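Local coordinates for protein cellulose 1,4-beta-cellobiosidase (PDB 4JJJ) that probably hydrolyses cellulose to release cellobiose, this chain being the family 48 glycoside hydrolase domain of a longer, multidomain enzyme, at residues V29-A41 and P613-E625. The protein carries 1 engineered substitution. Numbering follows the deposited sequence. Where two conformers were deposited one is given.
Sequences VPYHSVETMIVEA and PIVERHRFWAQVE. With ZN (zinc ion), chain Y; GLC (alpha-D-glucopyranose), chain C; BGC (beta-D-glucopyranose), chain B; BGC (beta-D-glucopyranose), chain D.
Arg619 and Glu40 meet side-on in a bidentate salt bridge: NE of Arg619 reaches OE2 of Glu40 at 2.9 Å and NH2 reaches OE1 at 2.8 Å, each on a syn lone pair. Guanidinium and carboxylate planes lie 6° apart, so the pair forms one nearly flat plate, with C6 of the bound glucose, modelled as both anomers, over one face of the guanidinium toward its rim. His32 NE2 donates to Glu40 OE2 from the anti side, tilted out of the carboxylate plane. The O2 hydroxyl of the next glucose donates to the same Glu40 OE2, O2 to OE2 2.7 Å, and Trp621 NE1 holds this hydroxyl as well. Replacing Glu40 by alanine removes the carboxylate and is likely to leave the Arg619 guanidinium without this partner, the sugar O2 without its acceptor and the His32 ring freer to turn. These residues line the glycan pocket of the GH48 (α/α)6 barrel, where Trp621 sits beside Glu51, the predicted proton donor.

The backbones that carry these groups are joined by a single beta bridge, Ser33 with Arg619, its hydrogen bonds running from Val34 N to His618 O and from Phe620 N to His32 O. Arg619 is the N-cap residue of helix 620-637, which places the bridge at the helix start. Glu35 bends at chi2 (76°) to bring both oxygens to His618: OE1 accepts from the backbone N and OE2 from ND1, each at 2.8 Å, while Asp537 takes NE2. Ile38 CG1 lies 3.8 Å above the centre of the Arg617 guanidinium, whose NH2 bonds to Met37 O; Glu545 forms salt bridges with both Arg617 and Arg619. Phe620, on the first turn of the helix, takes Pro30 CB over one face, 3.6 Å from its ring centroid and only 4° off the normal, a CH-pi contact, with Val624 CG2 against the opposite face.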
loop_
_atom_site.group_PDB
_atom_site.type_symbol
_atom_site.label_atom_id
_atom_site.label_comp_id
_atom_site.label_asym_id
_atom_site.label_seq_id
_atom_site.Cartn_x
_atom_site.Cartn_y
_atom_site.Cartn_z
ATOM N N VAL A 29 1.715 -11.128 15.043
ATOM C CA VAL A 29 1.974 -10.725 13.658
ATOM C C VAL A 29 0.793 -11.192 12.802
ATOM O O VAL A 29 0.534 -12.391 12.654
ATOM C CB VAL A 29 3.293 -11.317 13.141
ATOM C CG1 VAL A 29 3.547 -10.937 11.641
ATOM C CG2 VAL A 29 4.441 -10.867 13.970
ATOM N N PRO A 30 0.029 -10.246 12.243
ATOM C CA PRO A 30 -1.116 -10.653 11.428
ATOM C C PRO A 30 -0.683 -11.216 10.093
ATOM O O PRO A 30 0.322 -10.768 9.541
ATOM C CB PRO A 30 -1.879 -9.343 11.163
ATOM C CG PRO A 30 -0.797 -8.300 11.197
ATOM C CD PRO A 30 0.123 -8.789 12.347
ATOM N N TYR A 31 -1.409 -12.181 9.591
ATOM C CA TYR A 31 -1.252 -12.652 8.224
ATOM C C TYR A 31 -2.024 -11.758 7.308
ATOM O O TYR A 31 -2.957 -11.094 7.704
ATOM C CB TYR A 31 -1.817 -14.063 8.122
ATOM C CG TYR A 31 -1.124 -15.161 8.933
ATOM C CD1 TYR A 31 0.250 -15.428 8.784
ATOM C CD2 TYR A 31 -1.849 -15.966 9.761
ATOM C CE1 TYR A 31 0.846 -16.493 9.431
ATOM C CE2 TYR A 31 -1.238 -17.007 10.426
ATOM C CZ TYR A 31 0.084 -17.231 10.247
ATOM O OH TYR A 31 0.696 -18.327 10.918
ATOM N N HIS A 32 -1.699 -11.822 6.001
ATOM C CA HIS A 32 -2.514 -11.145 4.975
ATOM C C HIS A 32 -3.958 -11.644 5.033
ATOM O O HIS A 32 -4.911 -10.906 4.992
ATOM C CB HIS A 32 -1.910 -11.326 3.601
ATOM C CG HIS A 32 -2.790 -10.739 2.526
ATOM N ND1 HIS A 32 -2.892 -9.373 2.322
ATOM C CD2 HIS A 32 -3.565 -11.326 1.587
ATOM C CE1 HIS A 32 -3.713 -9.148 1.329
ATOM N NE2 HIS A 32 -4.120 -10.309 0.831
ATOM N N SER A 33 -4.071 -12.965 5.184
ATOM C CA SER A 33 -5.402 -13.626 5.280
ATOM C C SER A 33 -5.312 -14.930 6.005
ATOM O O SER A 33 -4.275 -15.558 6.106
ATOM C CB SER A 33 -6.027 -13.846 3.883
ATOM O OG SER A 33 -5.147 -14.578 3.083
ATOM N N VAL A 34 -6.460 -15.381 6.497
ATOM C CA VAL A 34 -6.528 -16.670 7.157
ATOM C C VAL A 34 -6.180 -17.803 6.179
ATOM O O VAL A 34 -5.315 -18.691 6.500
ATOM C CB VAL A 34 -7.921 -16.891 7.797
ATOM C CG1 VAL A 34 -8.049 -18.329 8.246
ATOM C CG2 VAL A 34 -8.177 -15.972 8.956
ATOM N N GLU A 35 -6.733 -17.711 4.991
ATOM C CA GLU A 35 -6.538 -18.667 3.915
ATOM C C GLU A 35 -5.168 -18.427 3.300
ATOM O O GLU A 35 -4.761 -17.284 3.145
ATOM C CB GLU A 35 -7.690 -18.580 2.855
ATOM C CG GLU A 35 -9.087 -18.800 3.368
ATOM C CD GLU A 35 -9.657 -17.588 4.131
ATOM O OE1 GLU A 35 -9.169 -16.444 3.913
ATOM O OE2 GLU A 35 -10.627 -17.882 4.896
ATOM N N THR A 36 -4.467 -19.504 2.904
ATOM C CA THR A 36 -3.155 -19.406 2.373
ATOM C C THR A 36 -3.061 -19.154 0.885
ATOM O O THR A 36 -2.141 -18.518 0.444
ATOM C CB THR A 36 -2.338 -20.622 2.767
ATOM O OG1 THR A 36 -3.094 -21.810 2.433
ATOM C CG2 THR A 36 -1.945 -20.559 4.224
ATOM N N MET A 37 -4.013 -19.681 0.110
ATOM C CA MET A 37 -3.935 -19.578 -1.401
ATOM C C MET A 37 -4.655 -18.333 -1.881
ATOM O O MET A 37 -5.892 -18.345 -2.080
ATOM C CB MET A 37 -4.414 -20.826 -2.107
ATOM C CG MET A 37 -4.209 -20.780 -3.646
ATOM S SD MET A 37 -4.319 -22.396 -4.436
ATOM C CE MET A 37 -4.084 -21.922 -6.122
ATOM N N ILE A 38 -3.855 -17.298 -2.111
ATOM C CA ILE A 38 -4.359 -16.017 -2.476
ATOM C C ILE A 38 -3.231 -15.268 -3.151
ATOM O O ILE A 38 -2.115 -15.210 -2.640
ATOM C CB ILE A 38 -4.921 -15.235 -1.220
ATOM C CG1 ILE A 38 -5.486 -13.854 -1.641
ATOM C CG2 ILE A 38 -3.909 -15.118 -0.126
ATOM C CD1 ILE A 38 -6.387 -13.314 -0.558
ATOM N N VAL A 39 -3.521 -14.698 -4.330
ATOM C CA VAL A 39 -2.508 -14.075 -5.145
ATOM C C VAL A 39 -3.089 -12.763 -5.739
ATOM O O VAL A 39 -3.996 -12.769 -6.594
ATOM C CB VAL A 39 -2.025 -14.999 -6.310
ATOM C CG1 VAL A 39 -0.974 -14.336 -7.132
ATOM C CG2 VAL A 39 -1.579 -16.372 -5.682
ATOM N N GLU A 40 -2.629 -11.619 -5.190
ATOM C CA GLU A 40 -3.283 -10.344 -5.559
ATOM C C GLU A 40 -2.392 -9.137 -5.422
ATOM O O GLU A 40 -2.467 -8.195 -6.202
ATOM C CB GLU A 40 -4.627 -10.143 -4.843
ATOM C CG GLU A 40 -4.553 -10.104 -3.320
ATOM C CD GLU A 40 -5.913 -10.345 -2.618
ATOM O OE1 GLU A 40 -6.847 -10.834 -3.268
ATOM O OE2 GLU A 40 -5.923 -9.915 -1.427
ATOM N N ALA A 41 -1.573 -9.077 -4.399
ATOM C CA ALA A 41 -0.616 -8.043 -4.138
ATOM C C ALA A 41 0.569 -8.659 -3.425
ATOM O O ALA A 41 1.566 -8.838 -4.058
ATOM C CB ALA A 41 -1.174 -6.770 -3.460
ATOM N N PRO A 613 -12.979 -22.476 -8.257
ATOM C CA PRO A 613 -13.507 -22.569 -6.914
ATOM C C PRO A 613 -14.103 -21.198 -6.462
ATOM O O PRO A 613 -13.599 -20.150 -6.781
ATOM C CB PRO A 613 -12.330 -22.968 -6.016
ATOM C CG PRO A 613 -11.136 -22.785 -6.831
ATOM C CD PRO A 613 -11.535 -22.855 -8.316
ATOM N N ILE A 614 -15.176 -21.315 -5.728
ATOM C CA ILE A 614 -15.815 -20.159 -5.053
ATOM C C ILE A 614 -15.407 -20.271 -3.614
ATOM O O ILE A 614 -15.560 -21.312 -2.936
ATOM C CB ILE A 614 -17.352 -20.202 -5.203
ATOM C CG1 ILE A 614 -17.669 -20.142 -6.656
ATOM C CG2 ILE A 614 -17.999 -18.993 -4.438
ATOM C CD1 ILE A 614 -19.131 -20.376 -7.011
ATOM N N VAL A 615 -14.803 -19.179 -3.108
ATOM C CA VAL A 615 -14.181 -19.189 -1.791
ATOM C C VAL A 615 -14.781 -18.047 -0.963
ATOM O O VAL A 615 -15.289 -17.082 -1.517
ATOM C CB VAL A 615 -12.653 -19.019 -1.924
ATOM C CG1 VAL A 615 -11.997 -20.129 -2.740
ATOM C CG2 VAL A 615 -12.265 -17.693 -2.522
ATOM N N GLU A 616 -14.690 -18.163 0.357
ATOM C CA GLU A 616 -15.163 -17.131 1.256
ATOM C C GLU A 616 -13.932 -16.732 2.086
ATOM O O GLU A 616 -13.563 -17.452 3.050
ATOM C CB GLU A 616 -16.343 -17.553 2.111
ATOM C CG GLU A 616 -17.587 -17.807 1.263
ATOM C CD GLU A 616 -18.896 -17.669 1.906
ATOM O OE1 GLU A 616 -18.950 -17.198 3.045
ATOM O OE2 GLU A 616 -19.880 -17.928 1.147
ATOM N N ARG A 617 -13.229 -15.643 1.687
ATOM C CA ARG A 617 -11.938 -15.328 2.243
ATOM C C ARG A 617 -12.053 -14.327 3.438
ATOM O O ARG A 617 -12.964 -13.473 3.462
ATOM C CB ARG A 617 -11.030 -14.687 1.160
ATOM C CG ARG A 617 -10.525 -15.733 0.178
ATOM C CD ARG A 617 -10.083 -15.122 -1.076
ATOM N NE ARG A 617 -9.190 -16.021 -1.829
ATOM C CZ ARG A 617 -8.582 -15.648 -2.962
ATOM N NH1 ARG A 617 -8.905 -14.513 -3.581
ATOM N NH2 ARG A 617 -7.674 -16.460 -3.518
ATOM N N HIS A 618 -11.098 -14.440 4.322
ATOM C CA HIS A 618 -10.983 -13.600 5.550
ATOM C C HIS A 618 -9.619 -12.917 5.456
ATOM O O HIS A 618 -8.624 -13.297 6.075
ATOM C CB HIS A 618 -11.136 -14.495 6.752
ATOM C CG HIS A 618 -12.454 -15.189 6.755
ATOM N ND1 HIS A 618 -12.591 -16.393 6.135
ATOM C CD2 HIS A 618 -13.701 -14.885 7.231
ATOM C CE1 HIS A 618 -13.843 -16.807 6.202
ATOM N NE2 HIS A 618 -14.527 -15.932 6.904
ATOM N N ARG A 619 -9.541 -11.801 4.702
ATOM C CA ARG A 619 -8.393 -10.904 4.598
ATOM C C ARG A 619 -8.342 -10.080 5.866
ATOM O O ARG A 619 -9.325 -9.508 6.258
ATOM C CB ARG A 619 -8.496 -9.986 3.406
ATOM C CG ARG A 619 -8.432 -10.752 2.055
ATOM C CD ARG A 619 -8.730 -9.710 0.934
ATOM N NE ARG A 619 -8.648 -10.342 -0.386
ATOM C CZ ARG A 619 -9.632 -10.978 -0.986
ATOM N NH1 ARG A 619 -10.800 -11.122 -0.413
ATOM N NH2 ARG A 619 -9.408 -11.463 -2.194
ATOM N N PHE A 620 -7.186 -10.042 6.462
ATOM C CA PHE A 620 -7.038 -9.279 7.743
ATOM C C PHE A 620 -7.551 -7.841 7.657
ATOM O O PHE A 620 -8.353 -7.380 8.474
ATOM C CB PHE A 620 -5.628 -9.333 8.231
ATOM C CG PHE A 620 -5.421 -8.685 9.586
ATOM C CD1 PHE A 620 -5.838 -9.341 10.765
ATOM C CD2 PHE A 620 -4.880 -7.410 9.741
ATOM C CE1 PHE A 620 -5.685 -8.778 12.019
ATOM C CE2 PHE A 620 -4.747 -6.844 11.000
ATOM C CZ PHE A 620 -5.149 -7.519 12.144
ATOM N N TRP A 621 -7.083 -7.135 6.657
ATOM C CA TRP A 621 -7.417 -5.731 6.497
ATOM C C TRP A 621 -8.911 -5.613 6.340
ATOM O O TRP A 621 -9.492 -4.691 6.848
ATOM C CB TRP A 621 -6.650 -5.108 5.383
ATOM C CG TRP A 621 -7.066 -5.374 3.931
ATOM C CD1 TRP A 621 -6.468 -6.192 3.055
ATOM C CD2 TRP A 621 -8.199 -4.800 3.190
ATOM N NE1 TRP A 621 -7.080 -6.149 1.853
ATOM C CE2 TRP A 621 -8.127 -5.274 1.888
ATOM C CE3 TRP A 621 -9.171 -3.834 3.501
ATOM C CZ2 TRP A 621 -8.995 -4.888 0.903
ATOM C CZ3 TRP A 621 -10.020 -3.439 2.545
ATOM C CH2 TRP A 621 -9.951 -3.972 1.228
ATOM N N ALA A 622 -9.557 -6.490 5.619
ATOM C CA ALA A 622 -10.986 -6.383 5.330
ATOM C C ALA A 622 -11.779 -6.625 6.618
ATOM O O ALA A 622 -12.815 -6.016 6.868
ATOM C CB ALA A 622 -11.401 -7.359 4.228
ATOM N N GLN A 623 -11.362 -7.661 7.377
ATOM C CA GLN A 623 -12.061 -7.970 8.617
ATOM C C GLN A 623 -11.934 -6.830 9.598
ATOM O O GLN A 623 -12.888 -6.521 10.322
ATOM C CB GLN A 623 -11.566 -9.299 9.199
ATOM C CG GLN A 623 -11.765 -10.508 8.247
ATOM C CD GLN A 623 -13.239 -10.676 7.870
ATOM O OE1 GLN A 623 -14.115 -10.766 8.752
ATOM N NE2 GLN A 623 -13.548 -10.703 6.609
ATOM N N VAL A 624 -10.766 -6.188 9.664
ATOM C CA VAL A 624 -10.602 -4.968 10.495
ATOM C C VAL A 624 -11.460 -3.859 9.940
ATOM O O VAL A 624 -12.173 -3.165 10.653
ATOM C CB VAL A 624 -9.118 -4.587 10.598
ATOM C CG1 VAL A 624 -9.013 -3.251 11.271
ATOM C CG2 VAL A 624 -8.292 -5.634 11.320
ATOM N N GLU A 625 -11.493 -3.677 8.617
ATOM C CA GLU A 625 -12.268 -2.613 7.986
ATOM C C GLU A 625 -13.695 -2.703 8.466
ATOM O O GLU A 625 -14.328 -1.749 8.911
ATOM C CB GLU A 625 -12.166 -2.709 6.439
ATOM C CG GLU A 625 -12.568 -1.444 5.776
ATOM C CD GLU A 625 -11.388 -0.551 5.463
ATOM O OE1 GLU A 625 -11.252 0.503 6.063
ATOM O OE2 GLU A 625 -10.507 -0.893 4.634
HETATM ZN ZN ZN Y . -21.461 -17.205 1.967
HETATM C C1 GLC C . -9.992 -8.086 -5.484
HETATM C C2 GLC C . -9.067 -7.118 -6.104
HETATM C C3 GLC C . -7.711 -7.103 -5.350
HETATM C C4 GLC C . -7.925 -6.817 -3.859
HETATM C C5 GLC C . -8.972 -7.821 -3.368
HETATM C C6 GLC C . -9.415 -7.653 -1.944
HETATM O O1 GLC C . -9.328 -9.275 -5.658
HETATM O O2 GLC C . -8.729 -7.597 -7.479
HETATM O O3 GLC C . -6.794 -6.203 -5.949
HETATM O O4 GLC C . -6.703 -7.072 -3.136
HETATM O O5 GLC C . -10.170 -7.703 -4.138
HETATM O O6 GLC C . -10.047 -6.427 -1.823
HETATM C C2 BGC B . -9.008 -6.609 -6.181
HETATM C C3 BGC B . -7.684 -6.658 -5.428
HETATM C C4 BGC B . -7.926 -6.712 -3.905
HETATM C C5 BGC B . -8.996 -7.720 -3.443
HETATM C C6 BGC B . -9.446 -7.510 -1.995
HETATM C C1 BGC B . -9.959 -7.671 -5.682
HETATM O O1 BGC B . -11.214 -7.484 -6.415
HETATM O O2 BGC B . -8.635 -6.801 -7.586
HETATM O O3 BGC B . -6.869 -5.527 -5.753
HETATM O O4 BGC B . -6.731 -7.021 -3.185
HETATM O O5 BGC B . -10.166 -7.594 -4.251
HETATM O O6 BGC B . -10.105 -6.286 -1.797
HETATM C C2 BGC D . -5.164 -6.469 -1.508
HETATM C C3 BGC D . -4.459 -5.342 -0.757
HETATM C C4 BGC D . -3.933 -4.272 -1.757
HETATM C C5 BGC D . -5.011 -3.858 -2.790
HETATM C C6 BGC D . -4.415 -2.962 -3.849
HETATM C C1 BGC D . -6.225 -5.939 -2.455
HETATM O O2 BGC D . -5.808 -7.333 -0.581
HETATM O O3 BGC D . -3.393 -5.942 0.020
HETATM O O4 BGC D . -3.477 -3.133 -0.999
HETATM O O5 BGC D . -5.554 -5.051 -3.370
HETATM O O6 BGC D . -3.338 -3.600 -4.508
HETATM O O HOH W 1 -4.699 -8.127 5.256
HETATM O O HOH W 2 -8.256 -18.448 -0.724
HETATM O O HOH W 3 -6.186 -15.074 -5.503
HETATM O O HOH W 4 -7.427 -12.596 -5.218
HETATM O O HOH W 5 -21.478 -15.208 2.338
HETATM O O HOH W 6 -22.397 -18.194 3.483
HETATM O O HOH W 7 -22.750 -17.559 0.557
#